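Local coordinates for endoglucanase (Uncultured bacterium, PDB 3X17), which hydrolyses internal beta-1,4-glucosidic bonds of cellulose, as an endoglucanase of glycoside hydrolase family 9 with an N-terminal Ig-like domain, at residues L147-D152 and G173-G178; R251-G254 and Q260-Q263. One frame throughout, in Å; residues are numbered along the deposited sequence.

Contact 1. Residues L147-D152 and G173-G178. With ZN (zinc ion), chain C.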
loop_
_atom_site.group_PDB
_atom_site.type_symbol
_atom_site.label_atom_id
_atom_site.label_comp_id
_atom_site.label_asym_id
_atom_site.label_seq_id
_atom_site.Cartn_x
_atom_site.Cartn_y
_atom_site.Cartn_z
ATOM N N LEU A 147 18.486 3.667 19.672
ATOM C CA LEU A 147 18.405 2.271 19.323
ATOM C C LEU A 147 17.252 1.585 19.993
ATOM O O LEU A 147 17.132 1.627 21.177
ATOM C CB LEU A 147 19.671 1.579 19.747
ATOM C CG LEU A 147 20.219 0.414 18.955
ATOM C CD1 LEU A 147 20.945 -0.539 19.804
ATOM C CD2 LEU A 147 19.210 -0.266 18.162
ATOM N N ASP A 148 16.414 0.923 19.223
ATOM C CA ASP A 148 15.229 0.251 19.780
ATOM C C ASP A 148 15.299 -1.250 19.569
ATOM O O ASP A 148 15.726 -1.718 18.505
ATOM C CB ASP A 148 13.973 0.783 19.089
ATOM C CG ASP A 148 14.059 0.670 17.558
ATOM O OD1 ASP A 148 15.095 1.071 16.976
ATOM O OD2 ASP A 148 13.111 0.134 16.942
ATOM N N HIS A 149 14.758 -2.007 20.514
ATOM C CA HIS A 149 14.409 -3.392 20.244
ATOM C C HIS A 149 15.650 -4.110 19.752
ATOM O O HIS A 149 15.575 -5.068 18.968
ATOM C CB HIS A 149 13.287 -3.486 19.190
ATOM C CG HIS A 149 11.996 -2.865 19.637
ATOM N ND1 HIS A 149 11.375 -1.856 18.937
ATOM C CD2 HIS A 149 11.249 -3.063 20.754
ATOM C CE1 HIS A 149 10.276 -1.484 19.574
ATOM N NE2 HIS A 149 10.182 -2.194 20.687
ATOM N N HIS A 150 16.778 -3.740 20.338
ATOM C CA HIS A 150 18.015 -4.465 20.096
ATOM C C HIS A 150 18.033 -5.883 20.677
ATOM O O HIS A 150 18.952 -6.661 20.383
ATOM C CB HIS A 150 19.222 -3.681 20.605
ATOM C CG HIS A 150 20.527 -4.190 20.074
ATOM N ND1 HIS A 150 21.351 -5.026 20.800
ATOM C CD2 HIS A 150 21.093 -4.076 18.851
ATOM C CE1 HIS A 150 22.419 -5.322 20.078
ATOM N NE2 HIS A 150 22.282 -4.764 18.889
ATOM N N GLU A 151 17.039 -6.224 21.502
ATOM C CA GLU A 151 16.968 -7.598 22.037
ATOM C C GLU A 151 16.032 -8.544 21.279
ATOM O O GLU A 151 15.670 -9.604 21.794
ATOM C CB GLU A 151 16.654 -7.589 23.549
ATOM C CG GLU A 151 17.683 -6.843 24.412
ATOM C CD GLU A 151 19.116 -7.321 24.147
ATOM O OE1 GLU A 151 19.339 -8.550 24.194
ATOM O OE2 GLU A 151 20.003 -6.476 23.871
ATOM N N ASP A 152 15.624 -8.174 20.064
ATOM C CA ASP A 152 14.648 -8.989 19.296
ATOM C C ASP A 152 15.362 -10.256 18.821
ATOM O O ASP A 152 16.367 -10.143 18.122
ATOM C CB ASP A 152 14.174 -8.219 18.039
ATOM C CG ASP A 152 13.191 -7.085 18.345
ATOM O OD1 ASP A 152 12.751 -6.936 19.508
ATOM O OD2 ASP A 152 12.849 -6.320 17.401
ATOM N N GLY A 173 14.410 -5.015 10.314
ATOM C CA GLY A 173 13.061 -4.976 9.733
ATOM C C GLY A 173 12.319 -3.668 9.972
ATOM O O GLY A 173 12.929 -2.649 10.349
ATOM N N TRP A 174 11.014 -3.672 9.684
ATOM C CA TRP A 174 10.178 -2.468 9.816
ATOM C C TRP A 174 9.167 -2.607 10.942
ATOM O O TRP A 174 8.440 -3.606 10.985
ATOM C CB TRP A 174 9.373 -2.220 8.530
ATOM C CG TRP A 174 10.203 -2.008 7.273
ATOM C CD1 TRP A 174 11.198 -1.094 7.090
ATOM C CD2 TRP A 174 10.110 -2.756 6.042
ATOM N NE1 TRP A 174 11.732 -1.224 5.822
ATOM C CE2 TRP A 174 11.064 -2.217 5.151
ATOM C CE3 TRP A 174 9.278 -3.790 5.594
ATOM C CZ2 TRP A 174 11.216 -2.683 3.834
ATOM C CZ3 TRP A 174 9.420 -4.247 4.267
ATOM C CH2 TRP A 174 10.394 -3.693 3.415
ATOM N N HIS A 175 9.019 -1.565 11.768
ATOM C CA HIS A 175 7.793 -1.429 12.563
ATOM C C HIS A 175 6.598 -1.497 11.620
ATOM O O HIS A 175 6.609 -0.856 10.561
ATOM C CB HIS A 175 7.765 -0.113 13.341
ATOM C CG HIS A 175 8.851 0.008 14.356
ATOM N ND1 HIS A 175 9.453 1.210 14.655
ATOM C CD2 HIS A 175 9.500 -0.934 15.091
ATOM C CE1 HIS A 175 10.380 1.017 15.581
ATOM N NE2 HIS A 175 10.425 -0.274 15.863
ATOM N N ASP A 176 5.610 -2.315 11.978
ATOM C CA ASP A 176 4.568 -2.736 11.034
ATOM C C ASP A 176 3.663 -1.570 10.686
ATOM O O ASP A 176 3.124 -1.494 9.578
ATOM C CB ASP A 176 3.715 -3.870 11.619
ATOM C CG ASP A 176 2.739 -4.475 10.587
ATOM O OD1 ASP A 176 3.240 -5.039 9.602
ATOM O OD2 ASP A 176 1.485 -4.396 10.762
ATOM N N ALA A 177 3.412 -0.706 11.661
ATOM C CA ALA A 177 2.275 0.198 11.576
ATOM C C ALA A 177 2.432 1.317 12.577
ATOM O O ALA A 177 3.466 1.967 12.614
ATOM C CB ALA A 177 0.977 -0.578 11.819
ATOM N N GLY A 178 1.421 1.530 13.415
ATOM C CA GLY A 178 1.583 2.407 14.565
ATOM C C GLY A 178 2.041 1.718 15.849
ATOM O O GLY A 178 2.206 2.370 16.887
HETATM ZN ZN ZN C . 11.834 -1.300 16.968
#
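Asp148, His149 and His175 converge on a zinc ion, which holds together two loop segments whose backbones stay well apart: the CA atoms of His149 and His175 are 10.3 Å from each other. Asp148 reaches in from the side opposite His175 and binds with one oxygen, OD2, at 1.9 Å from the zinc, while OD1 is turned off the metal. Its carboxylate plane stands 71° from the imidazole of His175. The two histidines use different nitrogens, His149 ND1 lying 2.1 Å from the zinc and His175 NE2 also 2.1 Å. Because each ring points a nitrogen at the ion, the two meet rim to rim, planes at 85°, neither over the face of the other. In both, CG lies anti to the carbonyl carbon (chi1 -63°), but His149 starts from a left-handed backbone conformation at the start of a type I turn. Asp148 OD2 and His175 NE2 approach to 2.9 Å as fellow ligands rather than as a hydrogen-bonded pair. Cys132 SG completes the site, and His149 NE2 is hydrogen-bonded to Asp261. The resulting Cys-Asp-His-His set, with its thiolate and carboxylate, would largely offset the zinc charge in this buried setting, consistent with a structural metal.

Contact 2. Residues R251-G254 and Q260-Q263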
loop_
_atom_site.group_PDB
_atom_site.type_symbol
_atom_site.label_atom_id
_atom_site.label_comp_id
_atom_site.label_asym_id
_atom_site.label_seq_id
_atom_site.Cartn_x
_atom_site.Cartn_y
_atom_site.Cartn_z
ATOM N N ARG A 251 2.732 -7.687 25.446
ATOM C CA ARG A 251 1.822 -6.569 25.697
ATOM C C ARG A 251 1.960 -5.448 24.654
ATOM O O ARG A 251 3.045 -5.210 24.114
ATOM C CB ARG A 251 2.056 -6.003 27.109
ATOM C CG ARG A 251 1.685 -7.004 28.240
ATOM C CD ARG A 251 2.128 -6.525 29.629
ATOM N NE ARG A 251 3.566 -6.233 29.697
ATOM C CZ ARG A 251 4.524 -7.140 29.913
ATOM N NH1 ARG A 251 4.220 -8.431 30.060
ATOM N NH2 ARG A 251 5.797 -6.753 29.962
ATOM N N TRP A 252 0.837 -4.793 24.360
ATOM C CA TRP A 252 0.825 -3.594 23.544
ATOM C C TRP A 252 1.495 -2.498 24.355
ATOM O O TRP A 252 1.061 -2.218 25.467
ATOM C CB TRP A 252 -0.610 -3.176 23.223
ATOM C CG TRP A 252 -1.351 -4.137 22.322
ATOM C CD1 TRP A 252 -2.248 -5.092 22.704
ATOM C CD2 TRP A 252 -1.290 -4.191 20.890
ATOM N NE1 TRP A 252 -2.740 -5.740 21.599
ATOM C CE2 TRP A 252 -2.153 -5.230 20.476
ATOM C CE3 TRP A 252 -0.596 -3.458 19.916
ATOM C CZ2 TRP A 252 -2.356 -5.550 19.125
ATOM C CZ3 TRP A 252 -0.781 -3.788 18.566
ATOM C CH2 TRP A 252 -1.677 -4.813 18.191
ATOM N N PRO A 253 2.575 -1.902 23.810
ATOM C CA PRO A 253 3.141 -0.701 24.379
ATOM C C PRO A 253 2.101 0.407 24.434
ATOM O O PRO A 253 1.172 0.435 23.619
ATOM C CB PRO A 253 4.239 -0.326 23.396
ATOM C CG PRO A 253 4.474 -1.572 22.562
ATOM C CD PRO A 253 3.172 -2.247 22.507
ATOM N N GLY A 254 2.290 1.346 25.354
ATOM C CA GLY A 254 1.529 2.578 25.325
ATOM C C GLY A 254 2.010 3.489 24.209
ATOM O O GLY A 254 2.821 3.087 23.356
ATOM N N GLN A 260 11.806 3.175 24.504
ATOM C CA GLN A 260 11.186 2.948 25.804
ATOM C C GLN A 260 10.446 1.604 25.893
ATOM O O GLN A 260 10.061 1.176 26.993
ATOM C CB GLN A 260 10.278 4.111 26.189
ATOM C CG GLN A 260 11.021 5.443 26.297
ATOM C CD GLN A 260 10.098 6.624 26.615
ATOM O OE1 GLN A 260 10.465 7.508 27.387
ATOM N NE2 GLN A 260 8.914 6.662 25.985
ATOM N N ASP A 261 10.241 0.944 24.746
ATOM C CA ASP A 261 9.445 -0.286 24.723
ATOM C C ASP A 261 10.381 -1.434 25.009
ATOM O O ASP A 261 10.955 -2.030 24.098
ATOM C CB ASP A 261 8.738 -0.486 23.372
ATOM C CG ASP A 261 7.890 -1.761 23.337
ATOM O OD1 ASP A 261 7.179 -2.030 24.319
ATOM O OD2 ASP A 261 7.906 -2.484 22.314
ATOM N N VAL A 262 10.625 -1.668 26.289
ATOM C CA VAL A 262 11.796 -2.418 26.705
ATOM C C VAL A 262 11.373 -3.815 27.190
ATOM O O VAL A 262 12.207 -4.665 27.501
ATOM C CB VAL A 262 12.598 -1.585 27.757
ATOM C CG1 VAL A 262 12.188 -1.914 29.192
ATOM C CG2 VAL A 262 14.081 -1.699 27.525
ATOM N N GLN A 263 10.076 -4.100 27.095
ATOM C CA GLN A 263 9.584 -5.451 27.347
ATOM C C GLN A 263 10.315 -6.513 26.494
ATOM O O GLN A 263 10.854 -6.214 25.431
ATOM C CB GLN A 263 8.071 -5.531 27.145
ATOM C CG GLN A 263 7.638 -5.286 25.695
ATOM C CD GLN A 263 6.168 -5.536 25.481
ATOM O OE1 GLN A 263 5.621 -6.544 25.933
ATOM N NE2 GLN A 263 5.509 -4.619 24.776
#
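Gln263 lays its side-chain amide against the backbone of Arg251 and grips it at two points. OE1 accepts the Arg251 N-H at 3.1 Å between N and OE1, in the carbonyl plane and on a lone pair, while NE2 donates to Arg251 O at 2.6 Å, straight at the hydrogen (167°) though tilted out of the plane of the Arg251 carbonyl. The amide thus pairs with the peptide groups much as a neighbouring strand would. The second N-H of NE2 goes to the syn lone pair of Asp261 OD1, 3.1 Å away, while Asp261 OD2 is hydrogen-bonded to His149. CG of Gln263 sits between backbone N and carbonyl carbon (chi1 65°), and the chain then runs extended to Arg251. The Arg251 side chain, bent at chi3, sets its guanidinium at 23° to the amide plane, OE1 lying over one face, offset toward the rim. Pro253 packs its CG against Asp261 OD1 at 3.3 Å. A leucine in place of Gln263 would probably leave Arg251 N and O without these mates and Asp261 OD1 without its donor. Both segments belong to the connection between antiparallel strands 243-249 and 265-271, the central pair of a four-stranded sheet, and Arg494 NE is hydrogen-bonded to Pro253 O.

Overall arrangement
Contact 1 closes before contact 2 opens along the chain, and their centres lie 11 Å apart on the same side of the chain's centre, within the family 9 catalytic region. Both are tied to the small sheet of strands 154-155, 265-271, 243-249 and 182-183: the loops of contact 1 flank strand 154-155, and contact 2 lies in the connection between the two inner strands. They meet directly through the hydrogen bond between His149 NE2 and Asp261 OD2, 2.8 Å apart. One carboxylate therefore serves both, its other oxygen being taken within contact 2, which makes Asp261 a second-shell residue of the zinc site and links the metal-bound loops to the more exposed connection between strands 243-249 and 265-271.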